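Local structure of 350aa long hypothetical aspartate-semialdehyde dehydrogenase (Sulfolobus tokodaii, 2EP5) at residues A[17-20]-A[21-24]; A[43-46]-A[47-50]; A[71-74]-A[75-78]; A[329-333]-A[334-338]. The protein probably catalyses the NADPH-dependent reduction of malonyl-CoA to malonate semialdehyde, and belongs to the aspartate-semialdehyde dehydrogenase family. All coordinates share one frame; numbering follows the deposited sequence.

Interaction 1: A[17-20]-A[21-24]; sequences GQKM and VKML
Along the helix of the first beta-alpha-beta unit of the Rossmann domain, the carbonyls of Gly-17 to Met-20 accept from the amides of Val-21 to Leu-24, each N-H bonding to the oxygen four residues back. The run of bonds begins with Val-21 N to Gly-17 O at 2.9 Å and ends with Leu-24 N to Met-20 O at 2.8 Å; between them Lys-22 N bonds to Gln-18 O and Met-23 N to Lys-19 O. Each carbonyl also has aliphatic carbon against it. Val-21 CG2 lies 3.3 Å from Gly-17 O. Met-23 CG rests 3.3 Å from Lys-19 O, and Leu-24 CG approaches Met-20 O as closely, because both side chains leave with CG anti to the carbonyl carbon (chi1 -67° and -72°). Lys-19 and Lys-22 run side by side in the same direction and bring NZ to within 3.5 Å of NZ. The carboxylate of Glu-54 probably accounts for the pairing: Lys-22 NZ forms a salt bridge with it, while Lys-19 NZ makes a long, weak ion pair with the same oxygen. Lys-22 reaches it by starting anti to its backbone N (chi1 -169°) and kinking further out. Gly-17, near the start of the helix, is the last glycine of a GxxGxxG sequence, consistent with the dinucleotide-binding motif of this fold. Met-20 and Val-21 pack on Leu-9 of strand 5-10, Gln-18 and Val-21 on Tyr-46 of helix 46-49, and Lys-19, Met-20 and Met-23 against helix 334-347.

Interaction 2: A[43-46]-A[47-50]; sequences GKKY and KDAV
Lys-47 extends alongside Lys-45, both side chains pointing the same way, with Lys-47 CE 4.0 Å from Lys-45 CD. Their ammonium groups share one anion: each forms a salt bridge with Asp-64. Asp-48 comes next; its N is bonded to Lys-45 O at 2.9 Å, approaching from well above the carbonyl plane. Its carboxylate turns back over the stem of Lys-45, OD2 standing 3.8 Å from CB of that lysine. Ala-49 N reaches Tyr-46 O at 3.1 Å, again from above the carbonyl plane, and Val-50 N bonds to the same oxygen at 3.0 Å, almost in line with the C=O bond, so two amides grip one acceptor. Val-50 then lays CG1 over a face of the Tyr-46 ring in a CH-pi contact, 4.0 Å from the centroid and offset toward the rim near CE2, while CG2 lies 3.7 Å from Tyr-46 OH. The ring lies beneath the valine because Tyr-46 CG is anti to the backbone N (chi1 -176°), and its hydroxyl is bonded to Ser-12 O. Without the ring, as with an alanine here, Val-50 would probably lose the surface under CG1, Gln-18 and Val-21 a neighbour, and Ser-12 O this donor. Bonds spanning three and four residues around a shared carbonyl are typical of a short helical turn; here the weakly bonded helix 46-49 lies after strand 30-36 in the Rossmann domain, packed on helix 15-24.

Interaction 3: A[71-74]-A[75-78]; sequences NYED and HKDV
Two hydrogen bonds tie His-75 to the residues before it. Its backbone N bonds to Tyr-72 O at 2.8 Å, while the ring donates through ND1 to Asn-71 O at 3.1 Å, nearly straight at 162°. That oxygen lies at the ring edge, in the imidazole plane, whereas the ring N-H comes from above the carbonyl plane. Asp-74 N reaches Asn-71 O from the opposite face at 3.0 Å, gripping it from both sides. With CG anti to its carbonyl carbon (chi1 -60°), the His-75 ring is swung back toward Asn-71, and the bond limits its rotation. The backbone bonds to Asn-71 O and Tyr-72 O are those of a short 3-10 turn, 72-74, running into a type I beta turn from His-75 to Val-78, in the connection between strands 67-68 and 80-83 of the Rossmann domain, with His-75 packed on Ser-8 and Leu-10 of strand 5-10. Aliphatic contact comes from Lys-76 crossing one face of the Tyr-72 ring (CH-pi), CG 4.0 Å from the centroid and CE 3.6 Å from Tyr-72 OH. Glu-73 runs beside it, OE1 3.5 Å from Lys-76 CD but 5.7 Å from Lys-76 NZ. A water donates to Glu-73 O at 2.8 Å and accepts a weak bond from Lys-76 N. Ser-69 OG bonds to Asp-74 OD2, and Lys-102 NZ to the carbonyls of His-75 and Val-78.

Interaction 4: A[329-333]-A[334-338]; sequences LVRGA and AGITI
Leu-329 to Ala-333 fold back beneath the start of the helix that Ala-334 begins: a type I beta turn from Val-330 to Ala-333 places Ala-333 at the N-cap. Ala-334 N bonds to Leu-329 O at 2.9 Å, and Val-330 O receives weak bonds from Gly-335 N and Ile-336 N. The first regular helical bond follows, Thr-337 N to Ala-333 O at 3.2 Å. Gly-335 lies close against Val-330, where a CB would clash with Val-330 CG1. This turn joins strand 319-326 to the last helix, 334-347, which returns to lie on helix 15-24 of the Rossmann domain, and Gly-332 comes within about 4 Å of the side chain of Cys-151, predicted to form the acyl-thioester intermediate. Ile-336 is the side chain that reaches back over the turn. Its CG1 stands between backbone N and carbonyl carbon (chi1 49°), which carries CD1 to 3.9 Å from Gly-332 C. The other branch, CG2, meets Arg-331 at NE, 3.8 Å away, the two side chains crossing at about a right angle. Beyond, Arg-331 NH2 forms a salt bridge with Glu-123 and NH1 bonds to Met-306 O. Replacing Ile-336 by alanine would probably leave a gap between the helix and the 331-332 backbone, and Arg-331 NE without its aliphatic neighbour. Thr-337 OG1 lies 3.1 Å from Ala-333 O, but its strongest partner is Asn-148 OD1.

How the interactions relate
In chain order interactions 1, 2 and 3 all belong to the NAD-binding domain, and interaction 4 comes near the C-terminus. Helix 15-24 of interaction 1 is the common neighbour of interactions 2 and 4, their centres about 15 and 10 Å from that of interaction 1. Toward interaction 2, Val-21 CG2 packs on Tyr-46 OH at 3.7 Å; toward interaction 4, Met-20 CG meets Ala-334 CB at 3.3 Å. Interaction 3 stands apart, its nearest atoms about 8 Å from interaction 2 and about 10 Å from interaction 1. Interactions 2 and 3 occupy the domain's surface, while helix 334-347 packs on helix 15-24, with the turn at its start next to the predicted catalytic cysteine.

Interaction 1: A[17-20]-A[21-24]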
loop_
_atom_site.group_PDB
_atom_site.type_symbol
_atom_site.label_atom_id
_atom_site.label_comp_id
_atom_site.label_asym_id
_atom_site.label_seq_id
_atom_site.Cartn_x
_atom_site.Cartn_y
_atom_site.Cartn_z
ATOM N N GLY A 17 -17.273 -17.499 -4.045
ATOM C CA GLY A 17 -17.615 -18.540 -4.998
ATOM C C GLY A 17 -16.387 -19.250 -5.538
ATOM O O GLY A 17 -16.351 -20.479 -5.597
ATOM N N GLN A 18 -15.372 -18.485 -5.933
ATOM C CA GLN A 18 -14.159 -19.084 -6.476
ATOM C C GLN A 18 -13.451 -19.914 -5.416
ATOM O O GLN A 18 -12.907 -20.970 -5.719
ATOM C CB GLN A 18 -13.234 -18.001 -7.047
ATOM C CG GLN A 18 -13.891 -17.197 -8.177
ATOM C CD GLN A 18 -12.930 -16.247 -8.871
ATOM O OE1 GLN A 18 -13.349 -15.277 -9.515
ATOM N NE2 GLN A 18 -11.636 -16.525 -8.754
ATOM N N LYS A 19 -13.464 -19.449 -4.169
ATOM C CA LYS A 19 -12.848 -20.208 -3.079
ATOM C C LYS A 19 -13.534 -21.574 -2.971
ATOM O O LYS A 19 -12.880 -22.609 -2.875
ATOM C CB LYS A 19 -13.014 -19.479 -1.742
ATOM C CG LYS A 19 -11.821 -18.651 -1.323
ATOM C CD LYS A 19 -10.630 -19.520 -0.931
ATOM C CE LYS A 19 -9.374 -18.667 -0.822
ATOM N NZ LYS A 19 -8.174 -19.460 -0.444
ATOM N N MET A 20 -14.863 -21.562 -2.981
ATOM C CA MET A 20 -15.625 -22.796 -2.869
ATOM C C MET A 20 -15.369 -23.719 -4.055
ATOM O O MET A 20 -15.191 -24.923 -3.887
ATOM C CB MET A 20 -17.119 -22.474 -2.743
ATOM C CG MET A 20 -17.454 -21.737 -1.461
ATOM S SD MET A 20 -19.177 -21.282 -1.310
ATOM C CE MET A 20 -19.880 -22.805 -0.696
ATOM N N VAL A 21 -15.356 -23.153 -5.255
ATOM C CA VAL A 21 -15.097 -23.945 -6.446
ATOM C C VAL A 21 -13.752 -24.643 -6.283
ATOM O O VAL A 21 -13.622 -25.828 -6.588
ATOM C CB VAL A 21 -15.070 -23.066 -7.713
ATOM C CG1 VAL A 21 -14.439 -23.829 -8.877
ATOM C CG2 VAL A 21 -16.485 -22.663 -8.091
ATOM N N LYS A 22 -12.756 -23.914 -5.781
ATOM C CA LYS A 22 -11.424 -24.489 -5.597
ATOM C C LYS A 22 -11.403 -25.586 -4.541
ATOM O O LYS A 22 -10.754 -26.614 -4.721
ATOM C CB LYS A 22 -10.407 -23.404 -5.226
ATOM C CG LYS A 22 -8.966 -23.887 -5.289
ATOM C CD LYS A 22 -7.954 -22.794 -4.960
ATOM C CE LYS A 22 -7.987 -22.411 -3.480
ATOM N NZ LYS A 22 -7.014 -21.319 -3.159
ATOM N N MET A 23 -12.118 -25.369 -3.443
ATOM C CA MET A 23 -12.169 -26.345 -2.358
ATOM C C MET A 23 -12.984 -27.592 -2.714
ATOM O O MET A 23 -12.715 -28.681 -2.202
ATOM C CB MET A 23 -12.737 -25.688 -1.093
ATOM C CG MET A 23 -11.831 -24.611 -0.492
ATOM S SD MET A 23 -12.560 -23.768 0.939
ATOM C CE MET A 23 -12.496 -25.061 2.175
ATOM N N LEU A 24 -13.976 -27.429 -3.584
ATOM C CA LEU A 24 -14.829 -28.536 -4.012
ATOM C C LEU A 24 -14.224 -29.335 -5.170
ATOM O O LEU A 24 -14.509 -30.517 -5.338
ATOM C CB LEU A 24 -16.201 -28.008 -4.442
ATOM C CG LEU A 24 -17.152 -27.493 -3.358
ATOM C CD1 LEU A 24 -18.349 -26.822 -4.009
ATOM C CD2 LEU A 24 -17.597 -28.643 -2.466
#

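Interaction 2: A[43-46]-A[47-50]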
loop_
_atom_site.group_PDB
_atom_site.type_symbol
_atom_site.label_atom_id
_atom_site.label_comp_id
_atom_site.label_asym_id
_atom_site.label_seq_id
_atom_site.Cartn_x
_atom_site.Cartn_y
_atom_site.Cartn_z
ATOM N N GLY A 43 -25.221 -20.710 -19.897
ATOM C CA GLY A 43 -24.948 -21.376 -21.157
ATOM C C GLY A 43 -23.469 -21.444 -21.488
ATOM O O GLY A 43 -23.024 -22.356 -22.184
ATOM N N LYS A 44 -22.702 -20.474 -21.000
ATOM C CA LYS A 44 -21.268 -20.442 -21.244
ATOM C C LYS A 44 -20.570 -21.331 -20.223
ATOM O O LYS A 44 -21.127 -21.627 -19.165
ATOM C CB LYS A 44 -20.728 -19.014 -21.107
ATOM C CG LYS A 44 -21.388 -17.968 -21.998
ATOM C CD LYS A 44 -21.127 -18.203 -23.477
ATOM C CE LYS A 44 -21.521 -16.969 -24.293
ATOM N NZ LYS A 44 -21.328 -17.133 -25.761
ATOM N N LYS A 45 -19.354 -21.762 -20.546
ATOM C CA LYS A 45 -18.580 -22.599 -19.632
ATOM C C LYS A 45 -18.062 -21.716 -18.506
ATOM O O LYS A 45 -17.849 -20.520 -18.695
ATOM C CB LYS A 45 -17.396 -23.255 -20.355
ATOM C CG LYS A 45 -17.783 -24.399 -21.278
ATOM C CD LYS A 45 -16.569 -24.964 -21.991
ATOM C CE LYS A 45 -16.913 -26.242 -22.744
ATOM N NZ LYS A 45 -15.716 -26.808 -23.447
ATOM N N TYR A 46 -17.857 -22.312 -17.338
ATOM C CA TYR A 46 -17.367 -21.570 -16.188
ATOM C C TYR A 46 -16.111 -20.766 -16.520
ATOM O O TYR A 46 -15.988 -19.604 -16.126
ATOM C CB TYR A 46 -17.075 -22.526 -15.029
ATOM C CG TYR A 46 -16.660 -21.825 -13.757
ATOM C CD1 TYR A 46 -17.578 -21.066 -13.021
ATOM C CD2 TYR A 46 -15.343 -21.891 -13.298
ATOM C CE1 TYR A 46 -17.191 -20.389 -11.862
ATOM C CE2 TYR A 46 -14.947 -21.219 -12.143
ATOM C CZ TYR A 46 -15.876 -20.470 -11.432
ATOM O OH TYR A 46 -15.482 -19.804 -10.297
ATOM N N LYS A 47 -15.182 -21.377 -17.251
ATOM C CA LYS A 47 -13.939 -20.698 -17.601
ATOM C C LYS A 47 -14.149 -19.478 -18.485
ATOM O O LYS A 47 -13.331 -18.567 -18.499
ATOM C CB LYS A 47 -12.980 -21.660 -18.299
ATOM C CG LYS A 47 -13.410 -22.053 -19.699
ATOM C CD LYS A 47 -12.504 -23.131 -20.260
ATOM C CE LYS A 47 -12.890 -23.491 -21.690
ATOM N NZ LYS A 47 -12.117 -24.670 -22.182
ATOM N N ASP A 48 -15.256 -19.450 -19.215
ATOM C CA ASP A 48 -15.524 -18.328 -20.102
ATOM C C ASP A 48 -16.338 -17.228 -19.451
ATOM O O ASP A 48 -16.508 -16.157 -20.031
ATOM C CB ASP A 48 -16.248 -18.807 -21.367
ATOM C CG ASP A 48 -15.357 -19.646 -22.273
ATOM O OD1 ASP A 48 -14.225 -19.212 -22.563
ATOM O OD2 ASP A 48 -15.788 -20.736 -22.701
ATOM N N ALA A 49 -16.834 -17.478 -18.247
ATOM C CA ALA A 49 -17.651 -16.482 -17.567
ATOM C C ALA A 49 -16.977 -15.872 -16.352
ATOM O O ALA A 49 -17.266 -14.737 -15.982
ATOM C CB ALA A 49 -18.990 -17.101 -17.162
ATOM N N VAL A 50 -16.077 -16.623 -15.732
ATOM C CA VAL A 50 -15.395 -16.135 -14.545
ATOM C C VAL A 50 -14.080 -15.417 -14.822
ATOM O O VAL A 50 -13.400 -15.671 -15.814
ATOM C CB VAL A 50 -15.101 -17.288 -13.560
ATOM C CG1 VAL A 50 -14.049 -18.217 -14.149
ATOM C CG2 VAL A 50 -14.628 -16.731 -12.220
#

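Interaction 3: A[71-74]-A[75-78]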
loop_
_atom_site.group_PDB
_atom_site.type_symbol
_atom_site.label_atom_id
_atom_site.label_comp_id
_atom_site.label_asym_id
_atom_site.label_seq_id
_atom_site.Cartn_x
_atom_site.Cartn_y
_atom_site.Cartn_z
ATOM N N ASN A 71 -32.752 -20.841 -11.128
ATOM C CA ASN A 71 -34.095 -21.398 -11.016
ATOM C C ASN A 71 -34.172 -22.894 -10.723
ATOM O O ASN A 71 -33.286 -23.662 -11.089
ATOM C CB ASN A 71 -34.886 -21.058 -12.278
ATOM C CG ASN A 71 -35.085 -19.559 -12.446
ATOM O OD1 ASN A 71 -34.962 -19.019 -13.550
ATOM N ND2 ASN A 71 -35.397 -18.878 -11.347
ATOM N N TYR A 72 -35.252 -23.288 -10.052
ATOM C CA TYR A 72 -35.488 -24.675 -9.667
ATOM C C TYR A 72 -35.220 -25.717 -10.752
ATOM O O TYR A 72 -34.535 -26.706 -10.508
ATOM C CB TYR A 72 -36.925 -24.837 -9.176
ATOM C CG TYR A 72 -37.295 -26.279 -8.910
ATOM C CD1 TYR A 72 -36.688 -26.994 -7.880
ATOM C CD2 TYR A 72 -38.217 -26.938 -9.708
ATOM C CE1 TYR A 72 -36.989 -28.336 -7.655
ATOM C CE2 TYR A 72 -38.528 -28.278 -9.496
ATOM C CZ TYR A 72 -37.908 -28.975 -8.468
ATOM O OH TYR A 72 -38.190 -30.314 -8.271
ATOM N N GLU A 73 -35.776 -25.506 -11.940
ATOM C CA GLU A 73 -35.592 -26.452 -13.040
ATOM C C GLU A 73 -34.135 -26.852 -13.287
ATOM O O GLU A 73 -33.860 -27.997 -13.630
ATOM C CB GLU A 73 -36.195 -25.896 -14.338
ATOM C CG GLU A 73 -37.717 -25.848 -14.355
ATOM C CD GLU A 73 -38.350 -27.205 -14.095
ATOM O OE1 GLU A 73 -38.045 -28.161 -14.836
ATOM O OE2 GLU A 73 -39.158 -27.324 -13.151
ATOM N N ASP A 74 -33.201 -25.920 -13.115
ATOM C CA ASP A 74 -31.792 -26.235 -13.350
ATOM C C ASP A 74 -31.081 -26.932 -12.194
ATOM O O ASP A 74 -29.894 -27.229 -12.288
ATOM C CB ASP A 74 -31.013 -24.971 -13.714
ATOM C CG ASP A 74 -31.312 -24.485 -15.113
ATOM O OD1 ASP A 74 -31.373 -25.329 -16.033
ATOM O OD2 ASP A 74 -31.469 -23.261 -15.295
ATOM N N HIS A 75 -31.793 -27.199 -11.107
ATOM C CA HIS A 75 -31.163 -27.851 -9.968
ATOM C C HIS A 75 -31.947 -29.044 -9.444
ATOM O O HIS A 75 -31.751 -29.475 -8.308
ATOM C CB HIS A 75 -30.955 -26.841 -8.840
ATOM C CG HIS A 75 -30.091 -25.679 -9.221
ATOM N ND1 HIS A 75 -30.548 -24.627 -9.988
ATOM C CD2 HIS A 75 -28.786 -25.420 -8.969
ATOM C CE1 HIS A 75 -29.562 -23.772 -10.191
ATOM N NE2 HIS A 75 -28.482 -24.230 -9.583
ATOM N N LYS A 76 -32.819 -29.589 -10.286
ATOM C CA LYS A 76 -33.642 -30.725 -9.901
ATOM C C LYS A 76 -32.844 -31.980 -9.550
ATOM O O LYS A 76 -33.173 -32.676 -8.582
ATOM C CB LYS A 76 -34.652 -31.038 -11.012
ATOM C CG LYS A 76 -35.615 -29.890 -11.298
ATOM C CD LYS A 76 -36.685 -30.262 -12.324
ATOM C CE LYS A 76 -37.793 -31.118 -11.715
ATOM N NZ LYS A 76 -37.311 -32.431 -11.195
ATOM N N ASP A 77 -31.796 -32.272 -10.317
ATOM C CA ASP A 77 -31.000 -33.462 -10.039
ATOM C C ASP A 77 -29.932 -33.273 -8.960
ATOM O O ASP A 77 -29.247 -34.230 -8.596
ATOM C CB ASP A 77 -30.336 -33.983 -11.317
ATOM C CG ASP A 77 -29.493 -32.934 -12.012
ATOM O OD1 ASP A 77 -28.846 -32.121 -11.317
ATOM O OD2 ASP A 77 -29.463 -32.931 -13.261
ATOM N N VAL A 78 -29.792 -32.057 -8.439
ATOM C CA VAL A 78 -28.781 -31.815 -7.414
ATOM C C VAL A 78 -29.240 -32.268 -6.032
ATOM O O VAL A 78 -30.402 -32.108 -5.670
ATOM C CB VAL A 78 -28.395 -30.318 -7.333
ATOM C CG1 VAL A 78 -27.257 -30.134 -6.347
ATOM C CG2 VAL A 78 -27.992 -29.804 -8.708
HETATM O O HOH W 1 -32.183 -30.230 -13.452
#

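Interaction 4: A[329-333]-A[334-338]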
loop_
_atom_site.group_PDB
_atom_site.type_symbol
_atom_site.label_atom_id
_atom_site.label_comp_id
_atom_site.label_asym_id
_atom_site.label_seq_id
_atom_site.Cartn_x
_atom_site.Cartn_y
_atom_site.Cartn_z
ATOM N N LEU A 329 -12.599 -15.363 4.054
ATOM C CA LEU A 329 -13.051 -16.070 2.853
ATOM C C LEU A 329 -13.322 -17.558 3.078
ATOM O O LEU A 329 -14.184 -18.155 2.425
ATOM C CB LEU A 329 -12.015 -15.928 1.737
ATOM C CG LEU A 329 -11.709 -14.528 1.205
ATOM C CD1 LEU A 329 -10.715 -14.654 0.054
ATOM C CD2 LEU A 329 -12.997 -13.852 0.723
ATOM N N VAL A 330 -12.572 -18.146 4.000
ATOM C CA VAL A 330 -12.682 -19.565 4.309
ATOM C C VAL A 330 -13.531 -19.793 5.562
ATOM O O VAL A 330 -14.702 -20.179 5.477
ATOM C CB VAL A 330 -11.256 -20.164 4.497
ATOM C CG1 VAL A 330 -11.327 -21.640 4.812
ATOM C CG2 VAL A 330 -10.448 -19.939 3.230
ATOM N N ARG A 331 -12.939 -19.553 6.723
ATOM C CA ARG A 331 -13.651 -19.710 7.981
ATOM C C ARG A 331 -14.915 -18.854 7.953
ATOM O O ARG A 331 -15.959 -19.248 8.470
ATOM C CB ARG A 331 -12.781 -19.241 9.144
ATOM C CG ARG A 331 -13.403 -19.503 10.500
ATOM C CD ARG A 331 -13.259 -20.971 10.813
ATOM N NE ARG A 331 -14.460 -21.551 11.382
ATOM C CZ ARG A 331 -14.561 -22.824 11.738
ATOM N NH1 ARG A 331 -13.529 -23.639 11.580
ATOM N NH2 ARG A 331 -15.687 -23.278 12.261
ATOM N N GLY A 332 -14.806 -17.683 7.337
ATOM C CA GLY A 332 -15.924 -16.766 7.285
ATOM C C GLY A 332 -16.956 -16.956 6.197
ATOM O O GLY A 332 -17.947 -16.232 6.185
ATOM N N ALA A 333 -16.736 -17.901 5.281
ATOM C CA ALA A 333 -17.690 -18.135 4.197
ATOM C C ALA A 333 -17.583 -19.511 3.537
ATOM O O ALA A 333 -18.284 -20.441 3.941
ATOM C CB ALA A 333 -17.559 -17.043 3.144
ATOM N N ALA A 334 -16.711 -19.634 2.531
ATOM C CA ALA A 334 -16.524 -20.884 1.781
ATOM C C ALA A 334 -16.373 -22.149 2.621
ATOM O O ALA A 334 -17.153 -23.093 2.485
ATOM C CB ALA A 334 -15.328 -20.758 0.841
ATOM N N GLY A 335 -15.362 -22.164 3.481
ATOM C CA GLY A 335 -15.113 -23.319 4.314
ATOM C C GLY A 335 -16.210 -23.707 5.286
ATOM O O GLY A 335 -16.434 -24.899 5.500
ATOM N N ILE A 336 -16.902 -22.740 5.887
ATOM C CA ILE A 336 -17.950 -23.119 6.837
ATOM C C ILE A 336 -19.207 -23.648 6.157
ATOM O O ILE A 336 -19.923 -24.455 6.733
ATOM C CB ILE A 336 -18.351 -21.965 7.791
ATOM C CG1 ILE A 336 -18.617 -20.691 7.005
ATOM C CG2 ILE A 336 -17.283 -21.769 8.829
ATOM C CD1 ILE A 336 -19.263 -19.627 7.831
ATOM N N THR A 337 -19.473 -23.196 4.938
ATOM C CA THR A 337 -20.638 -23.671 4.206
ATOM C C THR A 337 -20.406 -25.136 3.842
ATOM O O THR A 337 -21.273 -25.989 4.026
ATOM C CB THR A 337 -20.851 -22.874 2.912
ATOM O OG1 THR A 337 -21.140 -21.513 3.237
ATOM C CG2 THR A 337 -22.012 -23.457 2.105
ATOM N N ILE A 338 -19.217 -25.416 3.328
ATOM C CA ILE A 338 -18.854 -26.767 2.929
ATOM C C ILE A 338 -18.785 -27.657 4.168
ATOM O O ILE A 338 -19.212 -28.816 4.140
ATOM C CB ILE A 338 -17.492 -26.752 2.174
ATOM C CG1 ILE A 338 -17.673 -26.059 0.817
ATOM C CG2 ILE A 338 -16.955 -28.165 1.997
ATOM C CD1 ILE A 338 -16.370 -25.766 0.086
#